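Local coordinates for protein catalase (Bacillus pumilus, PDB 4QOL) that breaks down hydrogen peroxide to water and oxygen at a haem centre and also shows peroxidase-like reactivity toward phenolic substrates, at residues A[133-138]-A[175-180]; A[277-282]-A[327-332]; A[66-71]-A[86-91]. All blocks are in the same frame, centred on the assembly; numbering follows the deposited sequence.

Interaction 1: residues A[133-138]-A[175-180]; sequences PIFFIR and THMLTW. With HEM (protoporphyrin IX containing Fe), chain E.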
loop_
_atom_site.group_PDB
_atom_site.type_symbol
_atom_site.label_atom_id
_atom_site.label_comp_id
_atom_site.label_asym_id
_atom_site.label_seq_id
_atom_site.Cartn_x
_atom_site.Cartn_y
_atom_site.Cartn_z
ATOM N N PRO A 133 1.980 18.747 30.850
ATOM C CA PRO A 133 2.894 19.741 30.236
ATOM C C PRO A 133 4.352 19.332 30.048
ATOM O O PRO A 133 5.184 20.192 29.512
ATOM C CB PRO A 133 2.842 20.929 31.215
ATOM C CG PRO A 133 2.653 20.263 32.519
ATOM C CD PRO A 133 1.684 19.116 32.231
ATOM N N ILE A 134 4.674 18.107 30.414
ATOM C CA ILE A 134 6.001 17.520 30.256
ATOM C C ILE A 134 5.912 16.163 29.624
ATOM O O ILE A 134 4.836 15.684 29.313
ATOM C CB ILE A 134 6.737 17.414 31.587
ATOM C CG1 ILE A 134 5.881 16.679 32.600
ATOM C CG2 ILE A 134 7.038 18.787 32.139
ATOM C CD1 ILE A 134 6.643 16.295 33.791
ATOM N N PHE A 135 7.053 15.523 29.406
ATOM C CA PHE A 135 7.076 14.198 28.859
ATOM C C PHE A 135 7.983 13.253 29.642
ATOM O O PHE A 135 8.765 13.678 30.482
ATOM C CB PHE A 135 7.493 14.230 27.366
ATOM C CG PHE A 135 6.835 13.212 26.548
ATOM C CD1 PHE A 135 5.476 13.212 26.408
ATOM C CD2 PHE A 135 7.563 12.229 25.896
ATOM C CE1 PHE A 135 4.814 12.232 25.691
ATOM C CE2 PHE A 135 6.937 11.259 25.133
ATOM C CZ PHE A 135 5.566 11.290 24.978
ATOM N N PHE A 136 7.904 11.975 29.291
ATOM C CA PHE A 136 8.643 10.900 29.990
ATOM C C PHE A 136 10.142 10.875 29.644
ATOM O O PHE A 136 10.958 10.435 30.415
ATOM C CB PHE A 136 8.138 9.511 29.548
ATOM C CG PHE A 136 6.668 9.277 29.702
ATOM C CD1 PHE A 136 5.793 9.591 28.657
ATOM C CD2 PHE A 136 6.186 8.658 30.834
ATOM C CE1 PHE A 136 4.463 9.323 28.748
ATOM C CE2 PHE A 136 4.832 8.393 30.939
ATOM C CZ PHE A 136 3.980 8.722 29.878
ATOM N N ILE A 137 10.476 11.388 28.461
ATOM C CA ILE A 137 11.791 11.245 27.842
ATOM C C ILE A 137 12.140 12.575 27.187
ATOM O O ILE A 137 11.289 13.414 27.051
ATOM C CB ILE A 137 11.845 10.125 26.784
ATOM C CG1 ILE A 137 10.764 10.280 25.706
ATOM C CG2 ILE A 137 11.769 8.744 27.444
ATOM C CD1 ILE A 137 10.979 9.401 24.492
ATOM N N ARG A 138 13.420 12.750 26.848
ATOM C CA ARG A 138 13.895 14.021 26.279
ATOM C C ARG A 138 14.621 13.859 24.936
ATOM O O ARG A 138 15.219 14.833 24.462
ATOM C CB ARG A 138 14.805 14.745 27.302
ATOM C CG ARG A 138 16.046 13.935 27.630
ATOM C CD ARG A 138 17.125 14.725 28.395
ATOM N NE ARG A 138 16.658 15.158 29.662
ATOM C CZ ARG A 138 17.067 14.707 30.854
ATOM N NH1 ARG A 138 17.786 13.576 30.960
ATOM N NH2 ARG A 138 16.622 15.332 31.928
ATOM N N THR A 175 10.820 10.694 35.872
ATOM C CA THR A 175 10.274 10.811 37.232
ATOM C C THR A 175 9.263 11.970 37.366
ATOM O O THR A 175 8.203 11.824 38.023
ATOM C CB THR A 175 11.438 10.997 38.245
ATOM O OG1 THR A 175 12.375 9.923 38.097
ATOM C CG2 THR A 175 10.947 11.003 39.606
ATOM N N HIS A 176 9.573 13.127 36.794
ATOM C CA HIS A 176 8.619 14.226 36.805
ATOM C C HIS A 176 7.287 13.843 36.113
ATOM O O HIS A 176 6.207 14.014 36.698
ATOM C CB HIS A 176 9.258 15.485 36.195
ATOM C CG HIS A 176 8.477 16.745 36.429
ATOM N ND1 HIS A 176 8.754 17.924 35.743
ATOM C CD2 HIS A 176 7.476 17.035 37.290
ATOM C CE1 HIS A 176 7.910 18.856 36.138
ATOM N NE2 HIS A 176 7.121 18.339 37.073
ATOM N N MET A 177 7.354 13.278 34.906
ATOM C CA MET A 177 6.158 12.891 34.231
ATOM C C MET A 177 5.297 11.927 35.029
ATOM O O MET A 177 4.064 12.064 35.079
ATOM C CB MET A 177 6.468 12.294 32.872
ATOM C CG MET A 177 5.238 11.857 32.105
ATOM S SD MET A 177 4.341 13.304 31.515
ATOM C CE MET A 177 3.403 12.590 30.145
ATOM N N LEU A 178 5.946 10.936 35.587
ATOM C CA LEU A 178 5.196 9.894 36.305
ATOM C C LEU A 178 4.509 10.477 37.544
ATOM O O LEU A 178 3.432 10.061 37.995
ATOM C CB LEU A 178 6.112 8.783 36.692
ATOM C CG LEU A 178 6.704 8.038 35.498
ATOM C CD1 LEU A 178 7.761 7.042 35.958
ATOM C CD2 LEU A 178 5.603 7.279 34.779
ATOM N N THR A 179 5.111 11.519 38.106
ATOM C CA THR A 179 4.506 12.236 39.229
ATOM C C THR A 179 3.224 13.023 38.875
ATOM O O THR A 179 2.351 13.214 39.747
ATOM C CB THR A 179 5.556 13.164 39.887
ATOM O OG1 THR A 179 6.688 12.356 40.272
ATOM C CG2 THR A 179 5.010 13.912 41.073
ATOM N N TRP A 180 3.081 13.426 37.598
ATOM C CA TRP A 180 1.820 13.927 37.088
ATOM C C TRP A 180 0.845 12.839 36.645
ATOM O O TRP A 180 -0.313 12.894 36.978
ATOM C CB TRP A 180 2.073 14.858 35.849
ATOM C CG TRP A 180 2.651 16.149 36.092
ATOM C CD1 TRP A 180 3.955 16.436 36.432
ATOM C CD2 TRP A 180 2.005 17.421 35.936
ATOM N NE1 TRP A 180 4.129 17.742 36.468
ATOM C CE2 TRP A 180 2.955 18.391 36.211
ATOM C CE3 TRP A 180 0.709 17.819 35.652
ATOM C CZ2 TRP A 180 2.678 19.773 36.163
ATOM C CZ3 TRP A 180 0.439 19.204 35.617
ATOM C CH2 TRP A 180 1.403 20.133 35.864
HETATM C CHA HEM E . 0.391 11.113 17.400
HETATM C CHB HEM E . 5.150 10.198 17.197
HETATM C CHC HEM E . 5.752 12.848 21.371
HETATM C CHD HEM E . 1.126 14.243 21.007
HETATM C C1A HEM E . 1.624 10.612 17.016
HETATM C C2A HEM E . 1.857 9.732 15.910
HETATM C C3A HEM E . 3.194 9.481 15.855
HETATM C C4A HEM E . 3.786 10.199 16.910
HETATM C CMA HEM E . 4.028 8.708 14.875
HETATM C CAA HEM E . 0.793 9.248 14.979
HETATM C CBA HEM E . 0.383 10.473 14.135
HETATM C CGA HEM E . -0.540 10.109 13.033
HETATM O O1A HEM E . -1.139 11.033 12.444
HETATM O O2A HEM E . -0.639 8.929 12.627
HETATM C C1B HEM E . 5.675 10.845 18.351
HETATM C C2B HEM E . 7.066 10.791 18.681
HETATM C C3B HEM E . 7.252 11.499 19.840
HETATM C C4B HEM E . 5.946 12.061 20.215
HETATM C CMB HEM E . 8.111 10.073 17.866
HETATM C CAB HEM E . 8.487 11.777 20.576
HETATM C CBB HEM E . 9.662 11.564 19.979
HETATM C C1C HEM E . 4.529 13.467 21.627
HETATM C C2C HEM E . 4.381 14.537 22.479
HETATM C C3C HEM E . 3.075 14.911 22.395
HETATM C C4C HEM E . 2.425 14.118 21.421
HETATM C CMC HEM E . 5.472 15.065 23.386
HETATM C CAC HEM E . 2.496 16.049 23.025
HETATM C CBC HEM E . 3.298 17.059 23.314
HETATM C C1D HEM E . 0.590 13.464 19.970
HETATM C C2D HEM E . -0.824 13.555 19.606
HETATM C C3D HEM E . -1.062 12.676 18.628
HETATM C C4D HEM E . 0.233 12.049 18.383
HETATM C CMD HEM E . -1.783 14.486 20.288
HETATM C CAD HEM E . -2.360 12.411 17.909
HETATM C CBD HEM E . -2.494 13.518 16.840
HETATM C CGD HEM E . -3.811 13.235 16.179
HETATM O O1D HEM E . -4.817 13.654 16.741
HETATM O O2D HEM E . -3.888 12.596 15.095
HETATM N NA HEM E . 2.843 10.928 17.624
HETATM N NB HEM E . 5.084 11.606 19.291
HETATM N NC HEM E . 3.360 13.260 20.928
HETATM N ND HEM E . 1.201 12.555 19.219
HETATM FE FE HEM E . 3.066 12.102 19.259
HETATM O O HOH W 1 9.578 13.616 33.175
#
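Pro-133 lies in the loop that follows strand 123-130, and its ring meets the side chain of Trp-180 tip to tip. Pro-133 CD lies over the six-membered ring of Trp-180 in a CH-pi contact, 3.7 Å from the ring centroid, while CG touches CH2 beside it. Ile-134 holds CG1 in the crowded position between N and the carbonyl carbon (chi1 53°), and this sends CD1 across to the helix. There Ile-134 CD1 presses on one face of the His-176 imidazole, only 3.2 Å from its CG, with the two side chains crossing at about a right angle; it also reaches CD1 of Trp-180. The imidazole has its polar partner outside the pair, ND1 bonding to the carbonyl of Thr-282. Ile-134 O approaches SD of Met-177 to 3.3 Å. In this catalase fold the loop separates helix 175-181 from the haem, and Phe-135 is where it turns to the cofactor. One face of the Phe-135 ring takes the haem methyl CMC, 3.5 Å from CD1; over the opposite face lies CD1 of Phe-136. The carbonyl of Phe-135 points the other way, toward the helix, where a water donates to Phe-135 O at 2.8 Å and accepts from Met-177 N, so an amide of the first helical turn is tied to the loop without a direct bond. Phe-136 brings a ring face to Met-177, whose CG is anti to the backbone N (chi1 180°) and whose chain bends at chi2 (72°). Met-177 CG sits over the Phe-136 ring, 3.6 Å from CD2, and SD completes a Met-aromatic contact 4.7 Å from the centroid. At the edge of the same ring, close to its plane, Leu-178 CD2 lies 4.1 Å from Phe-136 CE2; Met-168 of helix 161-169 also packs on this phenylalanine.

Interaction 2: residues A[277-282]-A[327-332]; sequences DPCDPT and ASEDKL. With HEM (protoporphyrin IX containing Fe), chain E.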
loop_
_atom_site.group_PDB
_atom_site.type_symbol
_atom_site.label_atom_id
_atom_site.label_comp_id
_atom_site.label_asym_id
_atom_site.label_seq_id
_atom_site.Cartn_x
_atom_site.Cartn_y
_atom_site.Cartn_z
ATOM N N ASP A 277 17.908 22.732 31.781
ATOM C CA ASP A 277 17.841 23.156 30.357
ATOM C C ASP A 277 16.392 23.538 30.011
ATOM O O ASP A 277 15.483 22.725 30.137
ATOM C CB ASP A 277 18.336 22.021 29.455
ATOM C CG ASP A 277 18.373 22.371 28.000
ATOM O OD1 ASP A 277 17.617 23.254 27.524
ATOM O OD2 ASP A 277 19.174 21.750 27.329
ATOM N N PRO A 278 16.144 24.822 29.610
ATOM C CA PRO A 278 14.780 25.248 29.352
ATOM C C PRO A 278 14.137 24.492 28.160
ATOM O O PRO A 278 12.911 24.553 28.026
ATOM C CB PRO A 278 14.908 26.747 29.101
ATOM C CG PRO A 278 16.308 26.924 28.737
ATOM C CD PRO A 278 17.055 25.951 29.588
ATOM N N CYS A 279 14.955 23.826 27.347
ATOM C CA CYS A 279 14.492 23.029 26.205
ATOM C C CYS A 279 14.531 21.518 26.506
ATOM O O CYS A 279 14.446 20.678 25.587
ATOM C CB CYS A 279 15.288 23.326 24.953
ATOM S SG CYS A 279 15.038 25.032 24.346
ATOM N N ASP A 280 14.597 21.165 27.790
ATOM C CA ASP A 280 14.353 19.817 28.251
ATOM C C ASP A 280 12.844 19.593 28.514
ATOM O O ASP A 280 12.300 20.186 29.424
ATOM C CB ASP A 280 15.130 19.613 29.599
ATOM C CG ASP A 280 14.984 18.210 30.200
ATOM O OD1 ASP A 280 14.226 17.372 29.660
ATOM O OD2 ASP A 280 15.593 17.951 31.289
ATOM N N PRO A 281 12.165 18.737 27.705
ATOM C CA PRO A 281 10.703 18.609 27.829
ATOM C C PRO A 281 10.248 17.758 29.042
ATOM O O PRO A 281 9.067 17.607 29.215
ATOM C CB PRO A 281 10.318 17.949 26.517
ATOM C CG PRO A 281 11.475 17.048 26.231
ATOM C CD PRO A 281 12.715 17.820 26.711
ATOM N N THR A 282 11.172 17.324 29.883
ATOM C CA THR A 282 10.860 16.807 31.190
ATOM C C THR A 282 10.763 17.923 32.248
ATOM O O THR A 282 10.495 17.643 33.404
ATOM C CB THR A 282 11.854 15.761 31.717
ATOM O OG1 THR A 282 13.110 16.397 32.003
ATOM C CG2 THR A 282 11.987 14.622 30.761
ATOM N N ALA A 327 10.866 25.685 15.578
ATOM C CA ALA A 327 11.257 24.642 16.548
ATOM C C ALA A 327 12.325 25.179 17.470
ATOM O O ALA A 327 13.123 26.066 17.087
ATOM C CB ALA A 327 11.750 23.392 15.819
ATOM N N SER A 328 12.363 24.725 18.691
ATOM C CA SER A 328 13.563 24.851 19.459
ATOM C C SER A 328 14.453 23.628 19.217
ATOM O O SER A 328 14.027 22.601 18.613
ATOM C CB SER A 328 13.264 24.968 20.937
ATOM O OG SER A 328 12.882 23.706 21.528
ATOM N N GLU A 329 15.606 23.684 19.868
ATOM C CA GLU A 329 16.599 22.603 19.892
ATOM C C GLU A 329 16.235 21.327 20.680
ATOM O O GLU A 329 16.964 20.341 20.625
ATOM C CB GLU A 329 17.910 23.248 20.370
ATOM C CG GLU A 329 17.687 24.118 21.613
ATOM C CD GLU A 329 17.350 25.687 21.438
ATOM O OE1 GLU A 329 16.650 26.256 20.558
ATOM O OE2 GLU A 329 17.761 26.467 22.347
ATOM N N ASP A 330 15.088 21.324 21.339
ATOM C CA ASP A 330 14.605 20.198 22.141
ATOM C C ASP A 330 14.728 18.881 21.302
ATOM O O ASP A 330 14.142 18.828 20.240
ATOM C CB ASP A 330 13.169 20.572 22.531
ATOM C CG ASP A 330 12.380 19.445 23.264
ATOM O OD1 ASP A 330 12.557 18.280 22.914
ATOM O OD2 ASP A 330 11.451 19.792 24.028
ATOM N N LYS A 331 15.447 17.847 21.815
ATOM C CA LYS A 331 15.843 16.762 20.987
ATOM C C LYS A 331 14.637 15.779 20.795
ATOM O O LYS A 331 14.678 14.963 19.905
ATOM C CB LYS A 331 17.007 15.954 21.574
ATOM C CG LYS A 331 18.309 16.731 21.723
ATOM C CD LYS A 331 19.413 15.832 22.291
ATOM C CE LYS A 331 20.582 16.673 22.762
ATOM N NZ LYS A 331 21.613 15.785 23.323
ATOM N N LEU A 332 13.655 15.897 21.681
ATOM C CA LEU A 332 12.403 15.119 21.569
ATOM C C LEU A 332 11.572 15.750 20.422
ATOM O O LEU A 332 11.216 15.034 19.457
ATOM C CB LEU A 332 11.686 15.167 22.918
ATOM C CG LEU A 332 10.492 14.191 22.989
ATOM C CD1 LEU A 332 10.977 12.747 23.085
ATOM C CD2 LEU A 332 9.656 14.609 24.154
HETATM C CHA HEM E . 0.391 11.113 17.400
HETATM C CHB HEM E . 5.150 10.198 17.197
HETATM C CHC HEM E . 5.752 12.848 21.371
HETATM C CHD HEM E . 1.126 14.243 21.007
HETATM C C1A HEM E . 1.624 10.612 17.016
HETATM C C2A HEM E . 1.857 9.732 15.910
HETATM C C3A HEM E . 3.194 9.481 15.855
HETATM C C4A HEM E . 3.786 10.199 16.910
HETATM C CMA HEM E . 4.028 8.708 14.875
HETATM C CAA HEM E . 0.793 9.248 14.979
HETATM C CBA HEM E . 0.383 10.473 14.135
HETATM C CGA HEM E . -0.540 10.109 13.033
HETATM O O1A HEM E . -1.139 11.033 12.444
HETATM O O2A HEM E . -0.639 8.929 12.627
HETATM C C1B HEM E . 5.675 10.845 18.351
HETATM C C2B HEM E . 7.066 10.791 18.681
HETATM C C3B HEM E . 7.252 11.499 19.840
HETATM C C4B HEM E . 5.946 12.061 20.215
HETATM C CMB HEM E . 8.111 10.073 17.866
HETATM C CAB HEM E . 8.487 11.777 20.576
HETATM C CBB HEM E . 9.662 11.564 19.979
HETATM C C1C HEM E . 4.529 13.467 21.627
HETATM C C2C HEM E . 4.381 14.537 22.479
HETATM C C3C HEM E . 3.075 14.911 22.395
HETATM C C4C HEM E . 2.425 14.118 21.421
HETATM C CMC HEM E . 5.472 15.065 23.386
HETATM C CAC HEM E . 2.496 16.049 23.025
HETATM C CBC HEM E . 3.298 17.059 23.314
HETATM C C1D HEM E . 0.590 13.464 19.970
HETATM C C2D HEM E . -0.824 13.555 19.606
HETATM C C3D HEM E . -1.062 12.676 18.628
HETATM C C4D HEM E . 0.233 12.049 18.383
HETATM C CMD HEM E . -1.783 14.486 20.288
HETATM C CAD HEM E . -2.360 12.411 17.909
HETATM C CBD HEM E . -2.494 13.518 16.840
HETATM C CGD HEM E . -3.811 13.235 16.179
HETATM O O1D HEM E . -4.817 13.654 16.741
HETATM O O2D HEM E . -3.888 12.596 15.095
HETATM N NA HEM E . 2.843 10.928 17.624
HETATM N NB HEM E . 5.084 11.606 19.291
HETATM N NC HEM E . 3.360 13.260 20.928
HETATM N ND HEM E . 1.201 12.555 19.219
HETATM FE FE HEM E . 3.066 12.102 19.259
HETATM O O HOH W 2 18.960 25.482 25.218
HETATM O O HOH W 3 16.609 18.904 24.719
#
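The flat groups are carboxylates, and two of them are met from above their planes. Asp-277 OD1 takes the N-H of Cys-279, and Asp-280 OD1 takes both OG1 and N of Thr-282, so each aspartate closes an Asx turn; the first falls within a type I beta turn from Asp-277 to Asp-280. Across the contact, Asp-330 is the N-cap of helix 331-348. Its CG is anti to the backbone N (chi1 173°), which lets OD1 accept from Leu-332 N in a weak capping bond, with Leu-333 N as a further donor. Asp-330 OD2 rests against the Pro-281 ring, 3.3 Å from CB, and is bonded to His-200. Replacing Asp-330 by an alanine would probably loosen the start of the helix and its seat on the proline, since the cap, the His-200 bond and the carboxylate contact with Pro-281 would all be lost. Cys-279 O comes within 3.3 Å of Asp-330 CB and accepts from a water that is itself weakly bonded by Lys-331 N. The thiol of Cys-279 lies among the side chains of Ser-328 and Glu-329, with SG 3.7 Å from OE2 of Glu-329, whose OE1 forms a salt bridge with Arg-203. At the haem end Leu-332 divides its branches: CD2 packs on Pro-281 CG at 3.7 Å, and CD1 touches the haem vinyl carbon CBB at 3.6 Å.

Interaction 3: residues A[66-71]-A[86-91]; sequences VFEVEN and GKQTDV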
loop_
_atom_site.group_PDB
_atom_site.type_symbol
_atom_site.label_atom_id
_atom_site.label_comp_id
_atom_site.label_asym_id
_atom_site.label_seq_id
_atom_site.Cartn_x
_atom_site.Cartn_y
_atom_site.Cartn_z
ATOM N N VAL A 66 -13.179 27.831 16.268
ATOM C CA VAL A 66 -12.556 29.127 15.958
ATOM C C VAL A 66 -11.634 29.557 17.090
ATOM O O VAL A 66 -11.937 29.365 18.253
ATOM C CB VAL A 66 -13.623 30.235 15.693
ATOM C CG1 VAL A 66 -12.974 31.569 15.434
ATOM C CG2 VAL A 66 -14.478 29.853 14.495
ATOM N N PHE A 67 -10.476 30.075 16.724
ATOM C CA PHE A 67 -9.608 30.764 17.631
ATOM C C PHE A 67 -9.623 32.284 17.412
ATOM O O PHE A 67 -9.513 32.727 16.309
ATOM C CB PHE A 67 -8.154 30.278 17.466
ATOM C CG PHE A 67 -7.204 31.000 18.385
ATOM C CD1 PHE A 67 -7.080 30.601 19.704
ATOM C CD2 PHE A 67 -6.409 32.032 17.921
ATOM C CE1 PHE A 67 -6.233 31.237 20.570
ATOM C CE2 PHE A 67 -5.543 32.675 18.794
ATOM C CZ PHE A 67 -5.480 32.298 20.116
ATOM N N GLU A 68 -9.837 33.030 18.483
ATOM C CA GLU A 68 -9.851 34.501 18.433
ATOM C C GLU A 68 -8.777 35.101 19.313
ATOM O O GLU A 68 -8.729 34.833 20.503
ATOM C CB GLU A 68 -11.227 35.042 18.882
ATOM C CG GLU A 68 -11.326 36.559 18.726
ATOM C CD GLU A 68 -12.732 37.071 18.881
ATOM O OE1 GLU A 68 -13.680 36.266 18.844
ATOM O OE2 GLU A 68 -12.889 38.281 19.049
ATOM N N VAL A 69 -8.006 36.007 18.737
ATOM C CA VAL A 69 -6.976 36.714 19.442
ATOM C C VAL A 69 -7.615 37.763 20.346
ATOM O O VAL A 69 -8.457 38.576 19.886
ATOM C CB VAL A 69 -6.006 37.423 18.482
ATOM C CG1 VAL A 69 -4.969 38.283 19.222
ATOM C CG2 VAL A 69 -5.298 36.371 17.612
ATOM N N GLU A 70 -7.189 37.733 21.598
ATOM C CA GLU A 70 -7.510 38.828 22.544
ATOM C C GLU A 70 -6.385 39.868 22.639
ATOM O O GLU A 70 -6.631 41.062 22.636
ATOM C CB GLU A 70 -7.817 38.273 23.938
ATOM C CG GLU A 70 -8.251 39.400 24.882
ATOM C CD GLU A 70 -8.709 38.956 26.241
ATOM O OE1 GLU A 70 -8.758 39.836 27.152
ATOM O OE2 GLU A 70 -9.029 37.778 26.413
ATOM N N ASN A 71 -5.143 39.410 22.726
ATOM C CA ASN A 71 -3.988 40.299 22.786
ATOM C C ASN A 71 -3.051 39.989 21.637
ATOM O O ASN A 71 -2.540 38.874 21.531
ATOM C CB ASN A 71 -3.266 40.126 24.105
ATOM C CG ASN A 71 -4.136 40.512 25.284
ATOM O OD1 ASN A 71 -4.698 41.609 25.279
ATOM N ND2 ASN A 71 -4.339 39.617 26.214
ATOM N N GLY A 86 -8.829 40.519 17.972
ATOM C CA GLY A 86 -10.066 40.212 17.258
ATOM C C GLY A 86 -9.896 39.268 16.085
ATOM O O GLY A 86 -10.898 38.753 15.574
ATOM N N LYS A 87 -8.674 39.017 15.656
ATOM C CA LYS A 87 -8.466 38.177 14.503
ATOM C C LYS A 87 -8.904 36.723 14.781
ATOM O O LYS A 87 -8.492 36.149 15.774
ATOM C CB LYS A 87 -6.995 38.188 14.084
ATOM C CG LYS A 87 -6.788 37.460 12.762
ATOM C CD LYS A 87 -5.364 37.683 12.278
ATOM C CE LYS A 87 -5.276 37.775 10.781
ATOM N NZ LYS A 87 -3.984 38.464 10.457
ATOM N N GLN A 88 -9.734 36.184 13.902
ATOM C CA GLN A 88 -10.282 34.847 14.035
ATOM C C GLN A 88 -9.657 33.918 12.981
ATOM O O GLN A 88 -9.583 34.246 11.809
ATOM C CB GLN A 88 -11.799 34.864 13.884
ATOM C CG GLN A 88 -12.472 35.690 14.946
ATOM C CD GLN A 88 -13.983 35.805 14.775
ATOM O OE1 GLN A 88 -14.574 35.153 13.926
ATOM N NE2 GLN A 88 -14.625 36.590 15.631
ATOM N N THR A 89 -9.293 32.730 13.437
ATOM C CA THR A 89 -8.747 31.681 12.581
ATOM C C THR A 89 -9.551 30.417 12.859
ATOM O O THR A 89 -9.743 30.031 14.024
ATOM C CB THR A 89 -7.304 31.442 12.935
ATOM O OG1 THR A 89 -6.597 32.668 12.729
ATOM C CG2 THR A 89 -6.658 30.334 12.086
ATOM N N ASP A 90 -9.968 29.736 11.782
ATOM C CA ASP A 90 -10.602 28.459 11.919
ATOM C C ASP A 90 -9.618 27.393 12.480
ATOM O O ASP A 90 -8.444 27.401 12.114
ATOM C CB ASP A 90 -11.179 27.979 10.550
ATOM C CG ASP A 90 -12.426 28.711 10.145
ATOM O OD1 ASP A 90 -12.996 29.479 10.958
ATOM O OD2 ASP A 90 -12.875 28.504 9.001
ATOM N N VAL A 91 -10.158 26.405 13.250
ATOM C CA VAL A 91 -9.349 25.292 13.749
ATOM C C VAL A 91 -10.083 23.970 13.541
ATOM O O VAL A 91 -11.295 23.925 13.425
ATOM C CB VAL A 91 -8.947 25.382 15.252
ATOM C CG1 VAL A 91 -8.066 26.602 15.521
ATOM C CG2 VAL A 91 -10.149 25.437 16.196
#
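Glu-68 and Gln-88 lie side by side and point the same way from one face of an antiparallel pair, strands 60-69 and 88-96 of the catalase beta-barrel. Both chains run extended beyond CG, so the carboxylate and the amide end up level, their planes 44° apart; NE2 of Gln-88 donates to OE1 of Glu-68 at 3.4 Å, a weak and bent bond. On the same face Val-66 crosses Gln-88 and Asp-90 of the partner strand obliquely. Val-66 CG1, anti to the backbone N, reaches diagonally to Gln-88 CB at 3.8 Å, and CG2 approaches OD1 of Asp-90, the residue paired with it; OD2 of that aspartate is bonded to Tyr-361. The opposite face carries Phe-67 and Thr-89. With CG anti to the backbone N (chi1 179°), the Phe-67 ring leads away from the partner strand toward Val-295 and Met-298 of strand 293-302, leaving its CB to meet Val-91 CG1 at 4.2 Å. Thr-89 packs instead on Phe-118 of strand 113-120. Beneath these side chains Phe-67 and Thr-89 form the hydrogen-bonded pair: Phe-67 N donates to Thr-89 O at 2.8 Å, nearly along the C=O axis, and Thr-89 N returns the bond to Phe-67 O at 2.9 Å. Past the regular pairing, Val-69 N still bonds to Lys-87 O. The loop joining the strands supplies Ser-72 and Glu-85 to a sodium ion. It comes back at Gly-86, whose positive phi (89°) would crowd a CB against the preceding carbonyl, and Gly-86 N bonds to Val-69 O at 2.8 Å, from above the carbonyl plane.

How the interactions relate
Along the chain interaction 3 closes first, interaction 1 follows and interaction 2 comes last, all in the catalase core fold. Interactions 1 and 2 are neighbours, centres 13 Å apart: Arg-138 NH2 and Asp-280 OD2 form a salt bridge of 2.9 Å, and Phe-135 N probably bonds to Pro-281 O. Through Phe-135 and Leu-332 the pair lines part of the haem pocket, linking helix 175-181 to the start of helix 331-348. Interaction 3 lies in the barrel sheet, its nearest atoms about 17 Å from those of interaction 1 and about 18 Å from those of interaction 2. Strand 88-96 continues from it to Arg-94, which hydrogen-bonds the haem, so the sheet too reaches the cofactor.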